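Local coordinates for protein transcriptional activator, putative, Baf family (Campylobacter jejuni, PDB 2NRH) that probably catalyses the ATP-dependent phosphorylation of pantothenate, the first step of coenzyme A biosynthesis, as a type III pantothenate kinase, at residues F39-N44 / L73-I78; P62-D67 / A80-E85. The protein carries 2 engineered substitutions. One frame throughout, in Å; residues are numbered along the deposited sequence.

Contact 1. Residues F39-N44 / L73-I78; sequences FYINVN and LGIDRI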
loop_
_atom_site.group_PDB
_atom_site.type_symbol
_atom_site.label_atom_id
_atom_site.label_comp_id
_atom_site.label_asym_id
_atom_site.label_seq_id
_atom_site.Cartn_x
_atom_site.Cartn_y
_atom_site.Cartn_z
ATOM N N PHE B 39 -0.445 -31.897 -12.906
ATOM C CA PHE B 39 -1.249 -31.490 -11.744
ATOM C C PHE B 39 -1.260 -29.990 -11.561
ATOM O O PHE B 39 -0.240 -29.341 -11.710
ATOM C CB PHE B 39 -0.719 -32.198 -10.511
ATOM C CG PHE B 39 -0.748 -33.697 -10.666
ATOM C CD1 PHE B 39 -1.953 -34.414 -10.447
ATOM C CD2 PHE B 39 0.378 -34.392 -11.114
ATOM C CE1 PHE B 39 -2.024 -35.819 -10.614
ATOM C CE2 PHE B 39 0.314 -35.804 -11.281
ATOM C CZ PHE B 39 -0.902 -36.507 -11.019
ATOM N N TYR B 40 -2.414 -29.402 -11.293
ATOM C CA TYR B 40 -2.437 -27.968 -11.247
ATOM C C TYR B 40 -3.339 -27.407 -10.162
ATOM O O TYR B 40 -4.234 -28.096 -9.680
ATOM C CB TYR B 40 -2.794 -27.408 -12.626
ATOM C CG TYR B 40 -4.246 -27.481 -12.992
ATOM C CD1 TYR B 40 -5.088 -26.403 -12.743
ATOM C CD2 TYR B 40 -4.797 -28.633 -13.602
ATOM C CE1 TYR B 40 -6.454 -26.441 -13.086
ATOM C CE2 TYR B 40 -6.161 -28.682 -13.952
ATOM C CZ TYR B 40 -6.982 -27.583 -13.696
ATOM O OH TYR B 40 -8.322 -27.603 -14.020
ATOM N N ILE B 41 -3.073 -26.154 -9.788
ATOM C CA ILE B 41 -4.066 -25.222 -9.204
ATOM C C ILE B 41 -4.120 -23.922 -10.067
ATOM O O ILE B 41 -3.159 -23.536 -10.751
ATOM C CB ILE B 41 -3.740 -24.890 -7.769
ATOM C CG1 ILE B 41 -2.437 -24.078 -7.674
ATOM C CG2 ILE B 41 -3.677 -26.177 -6.908
ATOM C CD1 ILE B 41 -2.073 -23.704 -6.273
ATOM N N ASN B 42 -5.250 -23.237 -10.033
ATOM C CA ASN B 42 -5.467 -22.091 -10.918
ATOM C C ASN B 42 -6.357 -21.046 -10.241
ATOM O O ASN B 42 -7.375 -21.400 -9.676
ATOM C CB ASN B 42 -6.080 -22.579 -12.252
ATOM C CG ASN B 42 -6.603 -21.441 -13.083
ATOM O OD1 ASN B 42 -5.860 -20.508 -13.407
ATOM N ND2 ASN B 42 -7.885 -21.503 -13.443
ATOM N N VAL B 43 -5.934 -19.777 -10.280
ATOM C CA VAL B 43 -6.760 -18.645 -9.820
ATOM C C VAL B 43 -7.210 -17.802 -11.007
ATOM O O VAL B 43 -7.949 -16.875 -10.869
ATOM C CB VAL B 43 -6.033 -17.702 -8.754
ATOM C CG1 VAL B 43 -5.689 -18.475 -7.500
ATOM C CG2 VAL B 43 -4.810 -16.969 -9.363
ATOM N N ASN B 44 -6.750 -18.139 -12.184
ATOM C CA ASN B 44 -7.119 -17.391 -13.342
ATOM C C ASN B 44 -8.536 -17.801 -13.869
ATOM O O ASN B 44 -8.749 -18.897 -14.415
ATOM C CB ASN B 44 -6.027 -17.573 -14.409
ATOM C CG ASN B 44 -6.178 -16.628 -15.553
ATOM O OD1 ASN B 44 -7.304 -16.318 -15.981
ATOM N ND2 ASN B 44 -5.046 -16.153 -16.085
ATOM N N LEU B 73 -11.520 -17.850 -0.320
ATOM C CA LEU B 73 -10.046 -17.868 -0.190
ATOM C C LEU B 73 -9.365 -18.460 -1.454
ATOM O O LEU B 73 -9.825 -19.486 -1.990
ATOM C CB LEU B 73 -9.667 -18.651 1.059
ATOM C CG LEU B 73 -8.177 -18.664 1.439
ATOM C CD1 LEU B 73 -7.548 -17.231 1.527
ATOM C CD2 LEU B 73 -8.054 -19.407 2.744
ATOM N N GLY B 74 -8.322 -17.808 -1.974
ATOM C CA GLY B 74 -7.687 -18.263 -3.212
ATOM C C GLY B 74 -6.956 -19.574 -2.986
ATOM O O GLY B 74 -6.321 -19.794 -1.939
ATOM N N ILE B 75 -7.062 -20.467 -3.958
ATOM C CA ILE B 75 -6.373 -21.781 -3.879
ATOM C C ILE B 75 -4.868 -21.612 -3.752
ATOM O O ILE B 75 -4.148 -22.453 -3.175
ATOM C CB ILE B 75 -6.801 -22.746 -5.072
ATOM C CG1 ILE B 75 -6.308 -24.179 -4.803
ATOM C CG2 ILE B 75 -6.280 -22.267 -6.429
ATOM C CD1 ILE B 75 -6.403 -24.604 -3.332
ATOM N N ASP B 76 -4.366 -20.527 -4.312
ATOM C CA ASP B 76 -2.927 -20.242 -4.142
ATOM C C ASP B 76 -2.494 -19.994 -2.690
ATOM O O ASP B 76 -1.454 -20.463 -2.247
ATOM C CB ASP B 76 -2.491 -19.099 -5.054
ATOM C CG ASP B 76 -3.260 -17.820 -4.808
ATOM O OD1 ASP B 76 -4.434 -17.794 -4.288
ATOM O OD2 ASP B 76 -2.668 -16.789 -5.170
ATOM N N ARG B 77 -3.288 -19.226 -1.953
ATOM C CA ARG B 77 -3.065 -19.004 -0.513
ATOM C C ARG B 77 -3.292 -20.296 0.289
ATOM O O ARG B 77 -2.518 -20.603 1.185
ATOM C CB ARG B 77 -3.976 -17.881 -0.033
ATOM C CG ARG B 77 -3.617 -16.585 -0.741
ATOM C CD ARG B 77 -4.613 -15.447 -0.502
ATOM N NE ARG B 77 -4.722 -15.003 0.872
ATOM C CZ ARG B 77 -5.671 -14.188 1.324
ATOM N NH1 ARG B 77 -6.554 -13.644 0.504
ATOM N NH2 ARG B 77 -5.690 -13.840 2.593
ATOM N N ILE B 78 -4.342 -21.047 -0.031
ATOM C CA ILE B 78 -4.563 -22.319 0.612
ATOM C C ILE B 78 -3.314 -23.228 0.482
ATOM O O ILE B 78 -2.790 -23.705 1.484
ATOM C CB ILE B 78 -5.864 -23.027 0.093
ATOM C CG1 ILE B 78 -7.090 -22.311 0.634
ATOM C CG2 ILE B 78 -5.884 -24.514 0.524
ATOM C CD1 ILE B 78 -8.412 -22.655 -0.011
#
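The end of strand 38-42 and the residue after it meet the first turn of helix 75-81 through three aliphatic side chains and one carboxylate. Ile-75 is the middle of the contact. Its CG1 stands anti to the backbone N (chi1 -168°), which leaves CG2 in the crowded position between N and the carbonyl carbon. That methyl presses on the strand. Ile-75 CG2 lies 3.9 Å from Ile-41 CB and 3.5 Å from Asn-42 O. Ile-41 has the opposite choice: its CG1 takes the crowded position (chi1 67°). The extended end carries Ile-41 CD1 to the helix backbone, 4.2 Å from Asp-76 CA. The two isoleucines cross obliquely. Val-43, just past the strand, sets CG1 beside its own backbone N. Val-43 CG1 is 4.0 Å from Ile-75 CG2 and 3.5 Å from Asp-76 OD1. Asp-76 CG is also in the crowded position (chi1 58°), which puts OD1 at this methyl. Val-43 and Asp-76 cross at about a right angle. Asn-42 points away and shapes the loop. Asn-42 OD1 accepts from Asn-44 N (2.8 Å) in an Asx turn, while ND2 donates to Asn-44 O. Gly-74 is the helix N-cap. Asp-76 is the predicted proton acceptor, and no hydrogen bond joins the segments. Val-43 thus gives the carboxylate a hydrocarbon neighbour, which may modestly raise its basicity, whereas its place in the first helical turn would tend to stabilise the charge.

Contact 2. Residues P62-D67 / A80-E85; sequences PYFLFD and ACYTIE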
loop_
_atom_site.group_PDB
_atom_site.type_symbol
_atom_site.label_atom_id
_atom_site.label_comp_id
_atom_site.label_asym_id
_atom_site.label_seq_id
_atom_site.Cartn_x
_atom_site.Cartn_y
_atom_site.Cartn_z
ATOM N N PRO B 62 -9.854 -29.562 -5.677
ATOM C CA PRO B 62 -10.868 -30.336 -4.912
ATOM C C PRO B 62 -10.311 -31.182 -3.779
ATOM O O PRO B 62 -11.072 -31.541 -2.887
ATOM C CB PRO B 62 -11.531 -31.238 -5.988
ATOM C CG PRO B 62 -11.258 -30.468 -7.341
ATOM C CD PRO B 62 -9.865 -29.917 -7.119
ATOM N N TYR B 63 -9.016 -31.486 -3.793
ATOM C CA TYR B 63 -8.391 -32.336 -2.774
ATOM C C TYR B 63 -7.941 -31.587 -1.522
ATOM O O TYR B 63 -7.645 -32.202 -0.479
ATOM C CB TYR B 63 -7.231 -33.127 -3.383
ATOM C CG TYR B 63 -7.691 -34.037 -4.492
ATOM C CD1 TYR B 63 -8.130 -35.331 -4.206
ATOM C CD2 TYR B 63 -7.738 -33.601 -5.832
ATOM C CE1 TYR B 63 -8.562 -36.174 -5.195
ATOM C CE2 TYR B 63 -8.189 -34.438 -6.839
ATOM C CZ TYR B 63 -8.592 -35.735 -6.502
ATOM O OH TYR B 63 -9.057 -36.620 -7.469
ATOM N N PHE B 64 -7.904 -30.255 -1.618
ATOM C CA PHE B 64 -7.424 -29.432 -0.509
ATOM C C PHE B 64 -8.471 -29.329 0.580
ATOM O O PHE B 64 -9.474 -28.657 0.391
ATOM C CB PHE B 64 -7.028 -28.023 -1.007
ATOM C CG PHE B 64 -5.590 -27.929 -1.498
ATOM C CD1 PHE B 64 -4.548 -27.694 -0.606
ATOM C CD2 PHE B 64 -5.299 -28.101 -2.828
ATOM C CE1 PHE B 64 -3.261 -27.640 -1.045
ATOM C CE2 PHE B 64 -4.000 -28.068 -3.284
ATOM C CZ PHE B 64 -2.979 -27.825 -2.400
ATOM N N LEU B 65 -8.250 -29.966 1.729
ATOM C CA LEU B 65 -9.120 -29.712 2.890
ATOM C C LEU B 65 -8.434 -28.801 3.943
ATOM O O LEU B 65 -7.402 -29.124 4.565
ATOM C CB LEU B 65 -9.717 -31.024 3.470
ATOM C CG LEU B 65 -10.240 -32.086 2.447
ATOM C CD1 LEU B 65 -10.953 -33.184 3.121
ATOM C CD2 LEU B 65 -11.121 -31.529 1.264
ATOM N N PHE B 66 -9.025 -27.639 4.149
ATOM C CA PHE B 66 -8.345 -26.580 4.817
ATOM C C PHE B 66 -9.364 -25.841 5.636
ATOM O O PHE B 66 -10.342 -25.392 5.115
ATOM C CB PHE B 66 -7.697 -25.689 3.731
ATOM C CG PHE B 66 -6.959 -24.515 4.262
ATOM C CD1 PHE B 66 -5.743 -24.675 4.895
ATOM C CD2 PHE B 66 -7.471 -23.236 4.087
ATOM C CE1 PHE B 66 -5.059 -23.595 5.378
ATOM C CE2 PHE B 66 -6.785 -22.168 4.529
ATOM C CZ PHE B 66 -5.580 -22.337 5.209
ATOM N N ASP B 67 -9.141 -25.726 6.934
ATOM C CA ASP B 67 -10.161 -25.184 7.844
ATOM C C ASP B 67 -10.120 -23.645 7.907
ATOM O O ASP B 67 -9.307 -23.081 8.582
ATOM C CB ASP B 67 -10.020 -25.829 9.240
ATOM C CG ASP B 67 -11.244 -25.593 10.167
ATOM O OD1 ASP B 67 -12.122 -24.720 9.913
ATOM O OD2 ASP B 67 -11.329 -26.337 11.192
ATOM N N ALA B 80 -0.251 -22.534 -0.135
ATOM C CA ALA B 80 0.956 -22.039 0.582
ATOM C C ALA B 80 0.846 -22.189 2.084
ATOM O O ALA B 80 1.883 -22.274 2.763
ATOM C CB ALA B 80 1.266 -20.595 0.255
ATOM N N CYS B 81 -0.381 -22.151 2.602
ATOM C CA CYS B 81 -0.617 -22.397 4.033
ATOM C C CYS B 81 -0.611 -23.880 4.394
ATOM O O CYS B 81 -0.552 -24.247 5.561
ATOM C CB CYS B 81 -1.942 -21.787 4.494
ATOM S SG CYS B 81 -1.866 -20.002 4.529
ATOM N N TYR B 82 -0.735 -24.715 3.388
ATOM C CA TYR B 82 -1.139 -26.073 3.605
ATOM C C TYR B 82 -0.112 -26.919 4.392
ATOM O O TYR B 82 -0.527 -27.814 5.136
ATOM C CB TYR B 82 -1.403 -26.750 2.268
ATOM C CG TYR B 82 -2.331 -27.936 2.369
ATOM C CD1 TYR B 82 -3.570 -27.815 2.999
ATOM C CD2 TYR B 82 -1.982 -29.172 1.840
ATOM C CE1 TYR B 82 -4.428 -28.865 3.094
ATOM C CE2 TYR B 82 -2.869 -30.246 1.927
ATOM C CZ TYR B 82 -4.084 -30.062 2.550
ATOM O OH TYR B 82 -4.994 -31.078 2.624
ATOM N N THR B 83 1.202 -26.710 4.191
ATOM C CA THR B 83 2.195 -27.557 4.904
ATOM C C THR B 83 2.552 -26.949 6.283
ATOM O O THR B 83 3.453 -27.414 6.974
ATOM C CB THR B 83 3.460 -27.764 4.109
ATOM O OG1 THR B 83 4.013 -26.487 3.790
ATOM C CG2 THR B 83 3.176 -28.499 2.865
ATOM N N ILE B 84 1.818 -25.909 6.662
ATOM C CA ILE B 84 2.080 -25.153 7.897
ATOM C C ILE B 84 1.002 -25.409 8.951
ATOM O O ILE B 84 -0.184 -25.341 8.669
ATOM C CB ILE B 84 2.350 -23.621 7.549
ATOM C CG1 ILE B 84 3.752 -23.531 6.908
ATOM C CG2 ILE B 84 2.298 -22.699 8.775
ATOM C CD1 ILE B 84 3.808 -22.780 5.675
ATOM N N GLU B 85 1.455 -25.747 10.156
ATOM C CA GLU B 85 0.602 -26.072 11.305
ATOM C C GLU B 85 0.327 -24.842 12.115
ATOM O O GLU B 85 -0.756 -24.673 12.624
ATOM C CB GLU B 85 1.285 -27.132 12.199
ATOM C CG GLU B 85 1.155 -28.649 11.681
ATOM C CD GLU B 85 2.307 -29.617 12.177
ATOM O OE1 GLU B 85 3.038 -29.345 13.196
ATOM O OE2 GLU B 85 2.494 -30.657 11.504
#
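An edge-to-face aromatic pair joins the loop before helix 75-81 to the C-terminal end of that helix, in a predicted pantothenate kinase of the ASKHA family. Phe-64 turns its edge to the face of Tyr-82. The ring centroids are 4.7 Å apart and the planes meet at 64°. Phe-64 CD1 sits over the centre of the tyrosine ring, and Phe-64 CE1 comes within 3.5 Å of Tyr-82 CD2. The CB of Tyr-82 lies in the plane of the phenylalanine ring, at its edge. Tyr-82 reaches the loop because its CG stands anti to the backbone N (chi1 -157°). The far part of its ring then runs along the loop backbone.

Phe-66 holds the other end of the contact. Its CG is also anti to the backbone N (chi1 179°), and the ring reaches the helix. Phe-66 CE1 and CZ both lie 3.7 Å from Cys-81 CB. Phe-66 CD1 is 4.3 Å from Tyr-82 CD1, at the edge of the tyrosine ring.

The next shell packs around these rings. Lys-201 of helix 194-204 makes a cation-pi contact with Tyr-82, and its NZ donates a hydrogen bond to Tyr-82 O, while Ile-202 packs on both Phe-64 and Tyr-82. Tyr-82 OH has a weak hydrogen bond with Glu-205 OE1. His-106 meets the ring of Phe-66. A type I beta turn runs from Cys-81 to Ile-84, closed by the bond from Ile-84 N to Cys-81 O. Between the two phenylalanines the loop presents a carbonyl to the tyrosine: Leu-65 O lies in the plane of the Tyr-82 ring, at its edge, 3.3 Å from Tyr-82 CE1.

Contacts 1 and 2 use opposite ends of helix 75-81, and their centres are 11 Å apart. They also touch directly. The loop 62-67 lies against the helix side: Ile-75 CD1 is 3.7 Å from Phe-64 CD2, and Ile-78 CG2 is 3.6 Å from Phe-64 CD1. Leu-73 CD2 reaches Phe-66 CE2 at 3.5 Å. Ile-75 thus packs on both strand 38-42 and the loop. Contact 1 holds the predicted substrate-binding residues Gly-74 to Arg-77. The side chain of Asp-76 is about 5 Å from that of Asp-91, the predicted potassium ligand. In contact 2 the side chain of Phe-66 is about 7 Å from that of Tyr-70, another predicted substrate-binding residue.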